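Local coordinates for protein nicotinate-nucleotide--dimethylbenzimidazole phosphoribosyltransferase (Thermus thermophilus HB8, PDB 1WX1) that probably catalyses the synthesis of alpha-ribazole 5'-phosphate from nicotinate mononucleotide and 5,6-dimethylbenzimidazole, a step in making the lower ligand of cobalamin, at residues Gly112-Pro120 with Glu135-Ala146. Residues are numbered along the deposited sequence; the frame is centred on the assembly and turned at random.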
loop_
_atom_site.group_PDB
_atom_site.type_symbol
_atom_site.label_atom_id
_atom_site.label_comp_id
_atom_site.label_asym_id
_atom_site.label_seq_id
_atom_site.Cartn_x
_atom_site.Cartn_y
_atom_site.Cartn_z
ATOM N N GLY A 112 -12.230 12.710 21.731
ATOM C CA GLY A 112 -12.221 11.867 20.548
ATOM C C GLY A 112 -13.338 10.837 20.538
ATOM O O GLY A 112 -13.384 9.964 19.668
ATOM N N LEU A 113 -14.253 10.946 21.496
ATOM C CA LEU A 113 -15.360 10.006 21.601
ATOM C C LEU A 113 -16.727 10.665 21.522
ATOM O O LEU A 113 -16.982 11.668 22.193
ATOM C CB LEU A 113 -15.265 9.237 22.922
ATOM C CG LEU A 113 -16.450 8.342 23.297
ATOM C CD1 LEU A 113 -16.494 7.109 22.383
ATOM C CD2 LEU A 113 -16.300 7.915 24.754
ATOM N N LEU A 114 -17.606 10.092 20.705
ATOM C CA LEU A 114 -18.965 10.588 20.578
ATOM C C LEU A 114 -19.821 9.539 21.283
ATOM O O LEU A 114 -19.917 8.394 20.829
ATOM C CB LEU A 114 -19.373 10.687 19.102
ATOM C CG LEU A 114 -20.385 11.776 18.740
ATOM C CD1 LEU A 114 -19.729 12.716 17.746
ATOM C CD2 LEU A 114 -21.637 11.192 18.130
ATOM N N LYS A 115 -20.435 9.922 22.395
ATOM C CA LYS A 115 -21.263 8.986 23.150
ATOM C C LYS A 115 -22.719 9.075 22.726
ATOM O O LYS A 115 -23.421 10.018 23.076
ATOM C CB LYS A 115 -21.110 9.251 24.654
ATOM C CG LYS A 115 -19.662 9.107 25.118
ATOM C CD LYS A 115 -19.525 8.785 26.598
ATOM C CE LYS A 115 -20.055 9.876 27.495
ATOM N NZ LYS A 115 -19.783 9.548 28.929
ATOM N N ARG A 116 -23.159 8.085 21.950
ATOM C CA ARG A 116 -24.530 8.037 21.444
ATOM C C ARG A 116 -25.101 6.627 21.578
ATOM O O ARG A 116 -25.740 6.111 20.660
ATOM C CB ARG A 116 -24.546 8.458 19.972
ATOM C CG ARG A 116 -24.049 9.876 19.736
ATOM C CD ARG A 116 -25.087 10.912 20.157
ATOM N NE ARG A 116 -24.628 12.281 19.926
ATOM C CZ ARG A 116 -23.721 12.915 20.668
ATOM N NH1 ARG A 116 -23.158 12.314 21.711
ATOM N NH2 ARG A 116 -23.379 14.163 20.371
ATOM N N LYS A 117 -24.860 6.009 22.728
ATOM C CA LYS A 117 -25.325 4.651 22.984
ATOM C C LYS A 117 -26.833 4.542 22.775
ATOM O O LYS A 117 -27.612 5.201 23.462
ATOM C CB LYS A 117 -24.958 4.240 24.415
ATOM C CG LYS A 117 -24.951 2.739 24.651
ATOM C CD LYS A 117 -24.804 2.392 26.137
ATOM C CE LYS A 117 -23.521 2.951 26.751
ATOM N NZ LYS A 117 -22.281 2.321 26.207
ATOM N N VAL A 118 -27.233 3.717 21.812
ATOM C CA VAL A 118 -28.642 3.503 21.496
ATOM C C VAL A 118 -29.245 2.519 22.503
ATOM O O VAL A 118 -30.360 2.707 23.000
ATOM C CB VAL A 118 -28.794 2.944 20.064
ATOM C CG1 VAL A 118 -30.255 2.588 19.786
ATOM C CG2 VAL A 118 -28.296 3.977 19.058
ATOM N N ARG A 119 -28.483 1.473 22.794
ATOM C CA ARG A 119 -28.875 0.447 23.751
ATOM C C ARG A 119 -27.606 -0.329 24.076
ATOM O O ARG A 119 -26.621 -0.249 23.338
ATOM C CB ARG A 119 -29.933 -0.486 23.150
ATOM C CG ARG A 119 -29.595 -1.019 21.765
ATOM C CD ARG A 119 -30.705 -1.933 21.247
ATOM N NE ARG A 119 -30.748 -3.202 21.976
ATOM C CZ ARG A 119 -31.774 -4.047 21.952
ATOM N NH1 ARG A 119 -32.859 -3.765 21.237
ATOM N NH2 ARG A 119 -31.709 -5.185 22.630
ATOM N N PRO A 120 -27.602 -1.076 25.191
ATOM C CA PRO A 120 -26.421 -1.854 25.578
ATOM C C PRO A 120 -26.286 -3.115 24.732
ATOM O O PRO A 120 -26.573 -4.218 25.189
ATOM C CB PRO A 120 -26.685 -2.156 27.051
ATOM C CG PRO A 120 -28.173 -2.332 27.081
ATOM C CD PRO A 120 -28.655 -1.166 26.220
ATOM N N GLU A 135 -34.395 2.128 16.754
ATOM C CA GLU A 135 -33.036 2.109 17.287
ATOM C C GLU A 135 -32.035 2.160 16.132
ATOM O O GLU A 135 -31.001 2.818 16.226
ATOM C CB GLU A 135 -32.830 0.851 18.141
ATOM C CG GLU A 135 -33.743 0.831 19.373
ATOM C CD GLU A 135 -33.681 -0.466 20.163
ATOM O OE1 GLU A 135 -33.600 -1.551 19.550
ATOM O OE2 GLU A 135 -33.737 -0.399 21.406
ATOM N N ALA A 136 -32.346 1.468 15.039
ATOM C CA ALA A 136 -31.464 1.482 13.876
ATOM C C ALA A 136 -31.364 2.917 13.345
ATOM O O ALA A 136 -30.283 3.372 12.962
ATOM C CB ALA A 136 -32.001 0.547 12.787
ATOM N N GLU A 137 -32.486 3.636 13.327
ATOM C CA GLU A 137 -32.472 5.022 12.852
ATOM C C GLU A 137 -31.559 5.880 13.726
ATOM O O GLU A 137 -30.787 6.692 13.220
ATOM C CB GLU A 137 -33.884 5.617 12.848
ATOM C CG GLU A 137 -33.947 7.120 12.533
ATOM C CD GLU A 137 -33.522 7.486 11.107
ATOM O OE1 GLU A 137 -33.398 8.699 10.824
ATOM O OE2 GLU A 137 -33.321 6.580 10.268
ATOM N N ARG A 138 -31.638 5.704 15.041
ATOM C CA ARG A 138 -30.785 6.487 15.927
ATOM C C ARG A 138 -29.312 6.168 15.695
ATOM O O ARG A 138 -28.464 7.063 15.742
ATOM C CB ARG A 138 -31.161 6.252 17.394
ATOM C CG ARG A 138 -32.397 7.038 17.831
ATOM C CD ARG A 138 -32.616 6.934 19.335
ATOM N NE ARG A 138 -33.282 5.685 19.684
ATOM C CZ ARG A 138 -33.110 5.039 20.833
ATOM N NH1 ARG A 138 -32.282 5.519 21.755
ATOM N NH2 ARG A 138 -33.775 3.915 21.064
ATOM N N ALA A 139 -29.006 4.900 15.440
ATOM C CA ALA A 139 -27.621 4.498 15.185
ATOM C C ALA A 139 -27.128 5.124 13.877
ATOM O O ALA A 139 -25.991 5.601 13.792
ATOM C CB ALA A 139 -27.513 2.972 15.110
ATOM N N LEU A 140 -27.987 5.110 12.859
ATOM C CA LEU A 140 -27.650 5.683 11.560
ATOM C C LEU A 140 -27.323 7.168 11.704
ATOM O O LEU A 140 -26.326 7.646 11.165
ATOM C CB LEU A 140 -28.821 5.523 10.593
ATOM C CG LEU A 140 -28.604 6.028 9.166
ATOM C CD1 LEU A 140 -27.896 4.961 8.360
ATOM C CD2 LEU A 140 -29.951 6.346 8.527
ATOM N N LEU A 141 -28.174 7.886 12.436
ATOM C CA LEU A 141 -27.995 9.316 12.663
ATOM C C LEU A 141 -26.746 9.623 13.478
ATOM O O LEU A 141 -26.106 10.648 13.260
ATOM C CB LEU A 141 -29.223 9.903 13.371
ATOM C CG LEU A 141 -30.526 9.808 12.564
ATOM C CD1 LEU A 141 -31.691 10.294 13.410
ATOM C CD2 LEU A 141 -30.399 10.629 11.282
ATOM N N ALA A 142 -26.415 8.751 14.427
ATOM C CA ALA A 142 -25.218 8.937 15.246
ATOM C C ALA A 142 -24.006 8.839 14.324
ATOM O O ALA A 142 -23.007 9.532 14.517
ATOM C CB ALA A 142 -25.146 7.859 16.345
ATOM N N GLY A 143 -24.105 7.967 13.323
ATOM C CA GLY A 143 -23.025 7.809 12.360
ATOM C C GLY A 143 -22.856 9.081 11.536
ATOM O O GLY A 143 -21.734 9.535 11.304
ATOM N N ARG A 144 -23.967 9.655 11.080
ATOM C CA ARG A 144 -23.904 10.901 10.313
ATOM C C ARG A 144 -23.259 12.000 11.162
ATOM O O ARG A 144 -22.412 12.750 10.681
ATOM C CB ARG A 144 -25.306 11.370 9.912
ATOM C CG ARG A 144 -25.936 10.641 8.731
ATOM C CD ARG A 144 -27.337 11.194 8.492
ATOM N NE ARG A 144 -27.935 10.745 7.240
ATOM C CZ ARG A 144 -27.602 11.206 6.037
ATOM N NH1 ARG A 144 -26.663 12.135 5.907
ATOM N NH2 ARG A 144 -28.222 10.744 4.960
ATOM N N GLU A 145 -23.679 12.094 12.421
ATOM C CA GLU A 145 -23.158 13.112 13.334
ATOM C C GLU A 145 -21.642 13.028 13.498
ATOM O O GLU A 145 -20.943 14.046 13.432
ATOM C CB GLU A 145 -23.817 12.984 14.713
ATOM C CG GLU A 145 -23.578 14.195 15.618
ATOM C CD GLU A 145 -24.109 14.002 17.032
ATOM O OE1 GLU A 145 -24.980 13.133 17.238
ATOM O OE2 GLU A 145 -23.659 14.734 17.939
ATOM N N ALA A 146 -21.138 11.819 13.723
ATOM C CA ALA A 146 -19.706 11.619 13.899
ATOM C C ALA A 146 -18.934 11.970 12.625
ATOM O O ALA A 146 -17.877 12.599 12.687
ATOM C CB ALA A 146 -19.424 10.176 14.315
HETATM O O HOH W 1 -29.996 7.242 22.158
HETATM O O HOH W 2 -33.319 2.023 23.069
#
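Leu-114, Arg-116 and Val-118 meet helix segment 135-146, to which strand 113-115 runs roughly antiparallel (150°, axes 9.9 Å apart) while the loop after it continues alongside. Arg-116 lays its CB on Ala-142 CB at 3.7 Å, and the bend at chi2 (-75°) turns the guanidinium toward Glu-145. Gripping is side-on and two-pronged: NE of Arg-116 donates to OE1 of Glu-145 at 2.8 Å, NH2 to OE2, each oxygen met on its syn side. The group planes are 50° apart, so this salt bridge is twisted rather than coplanar. NH1 of Arg-116 donates to Lys-115 O from above the carbonyl plane, and Leu-114 CD2 covers one guanidinium face, 3.6 Å above its centre. Shortening this arginine to an alanine would probably leave the Glu-145 carboxylate without its paired charge and Leu-114 CD2 without the guanidinium it lies on. Farther along, Val-118 makes the apolar contact: CG1 lies 3.5 Å from Glu-135 CB and over a face of the Arg-138 guanidinium, while CG2 reaches Ala-139. Arg-138 is salt-bridged to Glu-134, and a water it binds through NH2 also donates to Val-118 O and Glu-135 OE2. Arg-119 NH1 forms a salt bridge with Glu-135, donating to the syn lone pair of OE1 at 2.9 Å; Thr-132 N also bonds that oxygen. Helix 133-152, the crossover helix of a beta-alpha-beta unit joining parallel strands 113-115 and 157-163, thus covers one sheet face at edge strand 113-115 (outermost within this chain), where Leu-99 of neighbouring strand 94-100 touches Leu-114, Arg-116 and Ala-142; Ala-136 and Leu-140 touch helices 218-225 and 228-242, respectively.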